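Local coordinates for protein aldehyde dehydrogenase (Bartonella henselae, PDB 3I44) that probably oxidises aldehydes to carboxylic acids with a nicotinamide cofactor, as other members of the aldehyde dehydrogenase family do, at residues Ile354-Gln359 against His396-Arg401; Ser360-Gly365 against Thr388-Val393; Thr373-Gly378 against Gly382-Pro387. The protein carries 1 engineered substitution. All blocks are in the same frame, centred on the assembly; numbering follows the deposited sequence.

Overall arrangement
All three contacts lie on one flank of the aldehyde dehydrogenase fold, where helix 348-363 rests on the edge of the mixed sheet that contains strands 367-370, 388-391 and 408-414. Contacts 1 and 2 share that helix: residues 354-359 meet the short helix 398-401, and residues 360-365 meet strand 388-391, with contact centres about 7 Å apart. Contact 3, centred about 17 Å from each of the others, folds up the long loop between strands 367-370 and 388-391. Along the chain, contact 1 encloses contact 2, which encloses contact 3. Gln355 ties helix to loop through Gly374, so helix, hairpin connection and short helix form one packed unit.

Contact 1: Ile354-Gln359 against His396-Arg401; sequences IQDLIQ and HMRIFR
Arg398 reaches from the first turn of the short helix 398-401 to Asp356 and Leu357 on helix 348-363, a helix-to-helix contact at the margin of the mixed beta-sheet of an alpha/beta domain in the aldehyde dehydrogenase fold. Its path can be followed atom by atom. CB points toward the long helix and lies 3.8 Å from Leu357 CD2. The chain then runs extended through CG, and the bend at chi3 turns NE and the guanidinium over the leucine. Leu357 CD2 sits 3.4 Å above one face of that flat group, displaced toward its rim, and approaches NH2 to 3.5 Å. At the tip, NH1 donates to Asp356 OD2 over 2.9 Å, in a salt bridge whose N-H...O angle of 172° is nearly straight. Asp356 OD2 lies almost exactly in the guanidinium plane; NH1 meets OD2 from above the carboxylate plane, and the two planes are turned 48° apart. One N-H therefore makes the bond, rather than a paired, coplanar grip. Asp356 lies on the solvent-exposed side of the contact, and its CG stands anti to the backbone N (chi1 179°), which carries the acid out to the arginine. Arg398 NH2 has a second acidic partner in Glu402, so that Asp356 and Glu402 lie at its NH1 and NH2 and would restrain its rotation. Arginine suits the site because its aliphatic stem and flat face can pack on leucine while its edge answers an acid.

Deeper in, a methyl meets the helix backbone. Ile399, whose branched side chain also packs on Phe390 of strand 388-391, brings its CG2 up to the backbone of the long helix, 3.4 Å from Leu357 O, the same carbonyl oxygen that accepts a hydrogen bond from Ser360 OG.

Contact 2: Ser360-Gly365 against Thr388-Val393; sequences SGIDEG and TVFADV
Phe390 projects from strand 388-391 onto the last turn of helix 348-363, where Gly361 and Ile362 receive it: helix-on-sheet packing in an alpha/beta domain. No direct hydrogen bond crosses between the segments, and the packing is van der Waals. The ring corner CE1 lies 3.7 Å from Gly361 C and 3.8 Å from Ile362 N, while CZ stands 4.0 Å from Gly361 CA, an oblique approach to the helix backbone. Glycine fits here because a CB would point toward the ring and run into CZ. Beside it, Ile362 CG1 touches CE1 at 4.2 Å, the two side chains crossing at about a right angle. Phe390 CG lies anti to the carbonyl carbon (chi1 -71°), a setting that carries the ring out to the helix; Leu368, Val408 and Ile399 also pack against this side chain.

The polar link is indirect. Water 1 donates to Gly365 O at 3.2 Å and to Asp392 O at 2.7 Å, joining the residue that ends the helix to the turn after the strand. Gly365 closes the helix in a Schellman motif, and its positive phi suits glycine.

This division of labour is consistent with close van der Waals fit to a bare patch of helix backbone setting the spacing of helix and strand, while the water bridges two carbonyl oxygens that cannot bond to each other.

Contact 3: Thr373-Gly378 against Gly382-Pro387; sequences TGLPMG and GYYVRP
The long connection between edge strand 367-370 and its antiparallel neighbour 388-391 folds back on itself here, with Thr373-Pro376 lying against Gly382-Arg386; Gly382-Tyr384 forms an inverse gamma turn centred on Tyr383, with a weak bond from Tyr384 N to Gly382 O. The touching parts run 111° apart, so they cross rather than pair as strands. One direct hydrogen bond joins them: Arg386 NH1 donates to Thr373 O over 2.9 Å, with an N-H...O angle of 152°. The acceptor lies close to the guanidinium plane, while the donor is tilted from the carbonyl plane. The bend at chi3 (67°) turns the guanidinium to Thr373; CD, before the bend, lies 3.3 Å from Gly374 O. That same carbonyl oxygen accepts from water 2 at 2.7 Å, and the water in turn accepts from Arg386 N.

Pro376 supplies the apolar part. Its CD rests 3.4 Å from Tyr384 CB, and its ring runs antiparallel beside the aliphatic stem of Arg386, with the two CG atoms 4.0 Å apart. Leu375 CD2 reaches the edge of the Tyr384 ring and lies 3.8 Å from Tyr384 CB; the same methyl comes to 3.2 Å from Gly382 O. The tyrosine ring itself extends to Val332, Pro334 and Pro344. Proline suits the place because its ring offers apolar CD and CG to Tyr384 CB and the Arg386 stem, and its N, lacking a hydrogen, needs no acceptor. Gly374 and Gly382 have positive phi, where a CB would crowd the carbonyl oxygen before it.

Gln355 of helix 348-363 accepts from Gly374 N, anchoring the loop. Tyr384 O, buried beneath Leu375 and Pro376, has no hydrogen-bond partner in the model, which implies that apolar packing comes at some polar cost, while Arg386 and the water serve Thr373 O and Gly374 O.

Contact 1: Ile354-Gln359 against His396-Arg401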
# COMPACT_ATOMS: atom_id res chain seq x y z
N ILE A 354 1.34 -23.27 -22.11
CA ILE A 354 0.29 -22.86 -23.04
C ILE A 354 -0.31 -24.09 -23.73
O ILE A 354 -1.55 -24.23 -23.85
CB ILE A 354 0.79 -21.84 -24.08
CG1 ILE A 354 1.21 -20.52 -23.40
CG2 ILE A 354 -0.32 -21.59 -25.16
CD1 ILE A 354 2.17 -19.59 -24.24
N GLN A 355 0.57 -24.99 -24.17
CA GLN A 355 0.09 -26.25 -24.79
C GLN A 355 -0.83 -27.00 -23.84
O GLN A 355 -1.88 -27.51 -24.25
CB GLN A 355 1.25 -27.15 -25.21
CG GLN A 355 2.14 -26.57 -26.29
CD GLN A 355 1.37 -26.31 -27.56
OE1 GLN A 355 0.71 -27.20 -28.06
NE2 GLN A 355 1.44 -25.08 -28.08
N ASP A 356 -0.44 -27.05 -22.57
CA ASP A 356 -1.24 -27.76 -21.56
C ASP A 356 -2.62 -27.11 -21.42
O ASP A 356 -3.67 -27.79 -21.31
CB ASP A 356 -0.51 -27.76 -20.22
CG ASP A 356 -1.30 -28.45 -19.13
OD1 ASP A 356 -1.53 -29.69 -19.25
OD2 ASP A 356 -1.67 -27.77 -18.15
N LEU A 357 -2.64 -25.78 -21.46
CA LEU A 357 -3.90 -25.05 -21.27
C LEU A 357 -4.78 -25.22 -22.51
O LEU A 357 -5.99 -25.42 -22.38
CB LEU A 357 -3.64 -23.56 -20.89
CG LEU A 357 -3.52 -23.32 -19.35
CD1 LEU A 357 -2.76 -22.03 -19.00
CD2 LEU A 357 -4.89 -23.32 -18.65
N ILE A 358 -4.17 -25.18 -23.70
CA ILE A 358 -4.92 -25.45 -24.95
C ILE A 358 -5.55 -26.87 -24.91
O ILE A 358 -6.76 -27.05 -25.09
CB ILE A 358 -4.02 -25.27 -26.19
CG1 ILE A 358 -3.74 -23.79 -26.44
CG2 ILE A 358 -4.70 -25.83 -27.44
CD1 ILE A 358 -2.62 -23.53 -27.42
N GLN A 359 -4.72 -27.87 -24.61
CA GLN A 359 -5.21 -29.24 -24.45
C GLN A 359 -6.35 -29.32 -23.42
O GLN A 359 -7.38 -29.98 -23.69
CB GLN A 359 -4.05 -30.20 -24.09
CG GLN A 359 -4.45 -31.68 -24.16
CD GLN A 359 -4.86 -32.08 -25.57
OE1 GLN A 359 -4.08 -31.95 -26.51
NE2 GLN A 359 -6.08 -32.55 -25.72
N HIS A 396 -16.19 -22.60 -15.44
CA HIS A 396 -15.37 -23.53 -14.65
C HIS A 396 -14.12 -23.96 -15.41
O HIS A 396 -13.22 -24.56 -14.83
CB HIS A 396 -16.18 -24.78 -14.27
CG HIS A 396 -16.50 -25.65 -15.45
ND1 HIS A 396 -17.70 -25.59 -16.11
CD2 HIS A 396 -15.75 -26.57 -16.10
CE1 HIS A 396 -17.68 -26.43 -17.13
NE2 HIS A 396 -16.51 -27.04 -17.15
N MET A 397 -14.05 -23.67 -16.70
CA MET A 397 -12.93 -24.18 -17.49
C MET A 397 -11.64 -23.47 -17.18
O MET A 397 -11.62 -22.27 -16.89
CB MET A 397 -13.23 -24.08 -18.97
CG MET A 397 -14.44 -24.89 -19.40
SD MET A 397 -14.72 -24.72 -21.17
CE MET A 397 -16.07 -25.91 -21.37
N ARG A 398 -10.54 -24.20 -17.24
CA ARG A 398 -9.26 -23.62 -16.97
C ARG A 398 -8.96 -22.41 -17.89
O ARG A 398 -8.34 -21.45 -17.43
CB ARG A 398 -8.13 -24.64 -17.11
CG ARG A 398 -8.16 -25.77 -16.04
CD ARG A 398 -6.92 -26.68 -16.17
NE ARG A 398 -5.69 -25.91 -15.98
CZ ARG A 398 -4.50 -26.24 -16.46
NH1 ARG A 398 -4.33 -27.34 -17.20
NH2 ARG A 398 -3.46 -25.46 -16.23
N ILE A 399 -9.35 -22.49 -19.17
CA ILE A 399 -9.03 -21.43 -20.13
C ILE A 399 -9.80 -20.15 -19.81
O ILE A 399 -9.37 -19.06 -20.21
CB ILE A 399 -9.26 -21.84 -21.64
CG1 ILE A 399 -10.67 -22.40 -21.91
CG2 ILE A 399 -8.21 -22.84 -22.07
CD1 ILE A 399 -10.94 -22.70 -23.39
N PHE A 400 -10.93 -20.27 -19.10
CA PHE A 400 -11.67 -19.11 -18.61
C PHE A 400 -10.97 -18.47 -17.40
O PHE A 400 -10.97 -17.26 -17.26
CB PHE A 400 -13.08 -19.52 -18.25
CG PHE A 400 -14.01 -18.38 -17.87
CD1 PHE A 400 -14.74 -17.72 -18.84
CD2 PHE A 400 -14.20 -18.01 -16.54
CE1 PHE A 400 -15.62 -16.71 -18.50
CE2 PHE A 400 -15.07 -16.98 -16.20
CZ PHE A 400 -15.80 -16.35 -17.19
N ARG A 401 -10.35 -19.29 -16.54
CA ARG A 401 -9.88 -18.79 -15.24
C ARG A 401 -8.43 -18.42 -15.19
O ARG A 401 -8.06 -17.50 -14.46
CB ARG A 401 -10.12 -19.82 -14.13
CG ARG A 401 -11.52 -20.26 -14.03
CD ARG A 401 -11.96 -20.28 -12.59
NE ARG A 401 -13.40 -20.08 -12.59
CZ ARG A 401 -14.04 -18.98 -12.19
NH1 ARG A 401 -13.43 -17.92 -11.66
NH2 ARG A 401 -15.36 -19.00 -12.29

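Contact 2: Ser360-Gly365 against Thr388-Val393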
# COMPACT_ATOMS: atom_id res chain seq x y z
N SER A 360 -6.23 -28.59 -22.31
CA SER A 360 -7.32 -28.53 -21.30
C SER A 360 -8.64 -28.02 -21.88
O SER A 360 -9.75 -28.48 -21.48
CB SER A 360 -6.93 -27.67 -20.08
OG SER A 360 -7.23 -26.28 -20.24
N GLY A 361 -8.55 -27.05 -22.80
CA GLY A 361 -9.74 -26.49 -23.42
C GLY A 361 -10.43 -27.57 -24.21
O GLY A 361 -11.64 -27.74 -24.13
N ILE A 362 -9.65 -28.33 -24.97
CA ILE A 362 -10.20 -29.47 -25.72
C ILE A 362 -10.83 -30.50 -24.76
O ILE A 362 -12.01 -30.85 -24.89
CB ILE A 362 -9.12 -30.13 -26.60
CG1 ILE A 362 -8.66 -29.14 -27.67
CG2 ILE A 362 -9.70 -31.43 -27.28
CD1 ILE A 362 -7.34 -29.47 -28.27
N ASP A 363 -10.08 -30.91 -23.74
CA ASP A 363 -10.53 -31.96 -22.82
C ASP A 363 -11.73 -31.58 -22.01
O ASP A 363 -12.55 -32.43 -21.68
CB ASP A 363 -9.42 -32.31 -21.85
CG ASP A 363 -8.24 -32.92 -22.52
OD1 ASP A 363 -8.35 -33.25 -23.71
OD2 ASP A 363 -7.20 -33.04 -21.88
N GLU A 364 -11.86 -30.29 -21.68
CA GLU A 364 -12.99 -29.85 -20.86
C GLU A 364 -14.24 -29.61 -21.68
O GLU A 364 -15.30 -29.27 -21.14
CB GLU A 364 -12.62 -28.62 -20.00
CG GLU A 364 -11.68 -29.01 -18.84
CD GLU A 364 -11.30 -27.86 -17.93
OE1 GLU A 364 -11.34 -26.70 -18.37
OE2 GLU A 364 -10.91 -28.11 -16.77
N GLY A 365 -14.13 -29.80 -22.99
CA GLY A 365 -15.29 -29.73 -23.86
C GLY A 365 -15.61 -28.37 -24.46
O GLY A 365 -16.73 -28.18 -24.91
N THR A 388 -5.16 -19.49 -31.60
CA THR A 388 -6.21 -20.44 -31.26
C THR A 388 -7.45 -19.72 -30.73
O THR A 388 -7.34 -18.77 -29.94
CB THR A 388 -5.65 -21.45 -30.19
OG1 THR A 388 -4.51 -22.12 -30.75
CG2 THR A 388 -6.70 -22.46 -29.74
N VAL A 389 -8.62 -20.18 -31.16
CA VAL A 389 -9.88 -19.67 -30.68
C VAL A 389 -10.74 -20.80 -30.11
O VAL A 389 -10.95 -21.82 -30.77
CB VAL A 389 -10.65 -18.92 -31.83
CG1 VAL A 389 -12.01 -18.45 -31.38
CG2 VAL A 389 -9.83 -17.73 -32.37
N PHE A 390 -11.25 -20.60 -28.88
CA PHE A 390 -12.28 -21.46 -28.30
C PHE A 390 -13.59 -20.70 -28.20
O PHE A 390 -13.58 -19.50 -27.91
CB PHE A 390 -11.86 -21.92 -26.90
CG PHE A 390 -10.74 -22.91 -26.88
CD1 PHE A 390 -11.00 -24.27 -27.08
CD2 PHE A 390 -9.43 -22.50 -26.69
CE1 PHE A 390 -9.96 -25.20 -27.06
CE2 PHE A 390 -8.39 -23.42 -26.66
CZ PHE A 390 -8.66 -24.78 -26.84
N ALA A 391 -14.71 -21.41 -28.41
CA ALA A 391 -16.05 -20.87 -28.23
C ALA A 391 -16.82 -21.79 -27.28
O ALA A 391 -16.32 -22.88 -26.93
CB ALA A 391 -16.79 -20.72 -29.57
N ASP A 392 -18.01 -21.36 -26.86
CA ASP A 392 -18.79 -22.07 -25.85
C ASP A 392 -17.94 -22.39 -24.61
O ASP A 392 -17.99 -23.50 -24.07
CB ASP A 392 -19.40 -23.33 -26.47
CG ASP A 392 -20.06 -23.02 -27.80
OD1 ASP A 392 -20.88 -22.08 -27.82
OD2 ASP A 392 -19.72 -23.68 -28.83
N VAL A 393 -17.15 -21.41 -24.16
CA VAL A 393 -16.33 -21.60 -22.97
C VAL A 393 -17.22 -21.34 -21.77
O VAL A 393 -18.12 -20.51 -21.83
CB VAL A 393 -15.11 -20.66 -22.96
CG1 VAL A 393 -14.31 -20.84 -21.65
CG2 VAL A 393 -14.23 -20.90 -24.21
O HOH W 1 -18.99 -26.02 -24.27

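Contact 3: Thr373-Gly378 against Gly382-Pro387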
# COMPACT_ATOMS: atom_id res chain seq x y z
N THR A 373 -3.05 -27.41 -30.52
CA THR A 373 -1.72 -27.77 -30.00
C THR A 373 -0.68 -27.93 -31.10
O THR A 373 -1.01 -28.14 -32.27
CB THR A 373 -1.81 -29.08 -29.13
OG1 THR A 373 -2.20 -30.21 -29.93
CG2 THR A 373 -2.85 -28.88 -27.99
N GLY A 374 0.59 -27.82 -30.74
CA GLY A 374 1.69 -28.05 -31.66
C GLY A 374 2.18 -26.83 -32.41
O GLY A 374 1.56 -25.76 -32.40
N LEU A 375 3.32 -26.99 -33.07
CA LEU A 375 3.92 -25.93 -33.87
C LEU A 375 3.05 -25.65 -35.10
O LEU A 375 2.46 -26.56 -35.64
CB LEU A 375 5.32 -26.34 -34.30
CG LEU A 375 6.43 -26.26 -33.24
CD1 LEU A 375 7.72 -26.94 -33.75
CD2 LEU A 375 6.72 -24.82 -32.89
N PRO A 376 2.96 -24.38 -35.53
CA PRO A 376 2.26 -24.13 -36.78
C PRO A 376 2.98 -24.84 -37.94
O PRO A 376 4.20 -25.03 -37.90
CB PRO A 376 2.31 -22.60 -36.93
CG PRO A 376 2.79 -22.07 -35.66
CD PRO A 376 3.52 -23.15 -34.94
N MET A 377 2.22 -25.24 -38.95
CA MET A 377 2.78 -26.04 -40.05
C MET A 377 3.97 -25.32 -40.67
O MET A 377 3.92 -24.11 -40.91
CB MET A 377 1.71 -26.25 -41.14
CG MET A 377 1.99 -27.40 -42.12
SD MET A 377 1.31 -28.98 -41.61
CE MET A 377 2.74 -29.73 -40.80
N GLY A 378 5.04 -26.06 -40.91
CA GLY A 378 6.22 -25.51 -41.54
C GLY A 378 7.31 -25.03 -40.61
O GLY A 378 8.46 -24.88 -41.04
N GLY A 382 11.70 -23.30 -32.54
CA GLY A 382 11.19 -22.07 -31.93
C GLY A 382 9.90 -22.36 -31.19
O GLY A 382 9.18 -23.31 -31.51
N TYR A 383 9.58 -21.51 -30.22
CA TYR A 383 8.41 -21.70 -29.37
C TYR A 383 7.15 -21.07 -30.00
O TYR A 383 6.50 -20.21 -29.40
CB TYR A 383 8.70 -21.12 -27.97
CG TYR A 383 10.07 -21.56 -27.43
CD1 TYR A 383 10.43 -22.92 -27.39
CD2 TYR A 383 11.02 -20.63 -27.01
CE1 TYR A 383 11.71 -23.32 -26.94
CE2 TYR A 383 12.27 -21.02 -26.57
CZ TYR A 383 12.61 -22.38 -26.51
OH TYR A 383 13.88 -22.75 -26.07
N TYR A 384 6.80 -21.53 -31.19
CA TYR A 384 5.65 -20.98 -31.92
C TYR A 384 4.37 -21.64 -31.53
O TYR A 384 4.26 -22.88 -31.58
CB TYR A 384 5.86 -21.13 -33.42
CG TYR A 384 7.05 -20.34 -33.90
CD1 TYR A 384 6.96 -18.96 -34.06
CD2 TYR A 384 8.25 -20.95 -34.21
CE1 TYR A 384 8.05 -18.22 -34.50
CE2 TYR A 384 9.35 -20.21 -34.64
CZ TYR A 384 9.23 -18.85 -34.79
OH TYR A 384 10.30 -18.12 -35.23
N VAL A 385 3.40 -20.82 -31.11
CA VAL A 385 2.10 -21.27 -30.70
C VAL A 385 1.14 -20.85 -31.81
O VAL A 385 1.26 -19.76 -32.37
CB VAL A 385 1.70 -20.66 -29.33
CG1 VAL A 385 0.29 -21.08 -28.93
CG2 VAL A 385 2.70 -21.05 -28.23
N ARG A 386 0.19 -21.71 -32.11
CA ARG A 386 -0.80 -21.42 -33.14
C ARG A 386 -1.86 -20.48 -32.60
O ARG A 386 -2.44 -20.75 -31.54
CB ARG A 386 -1.50 -22.73 -33.58
CG ARG A 386 -0.58 -23.75 -34.22
CD ARG A 386 -1.17 -25.16 -34.22
NE ARG A 386 -2.35 -25.28 -35.08
CZ ARG A 386 -3.21 -26.30 -35.02
NH1 ARG A 386 -3.05 -27.28 -34.14
NH2 ARG A 386 -4.24 -26.36 -35.85
N PRO A 387 -2.19 -19.41 -33.34
CA PRO A 387 -3.35 -18.61 -32.94
C PRO A 387 -4.58 -19.49 -32.79
O PRO A 387 -5.00 -20.16 -33.73
CB PRO A 387 -3.51 -17.62 -34.08
CG PRO A 387 -2.19 -17.48 -34.66
CD PRO A 387 -1.49 -18.81 -34.49
O HOH W 2 0.04 -24.46 -30.62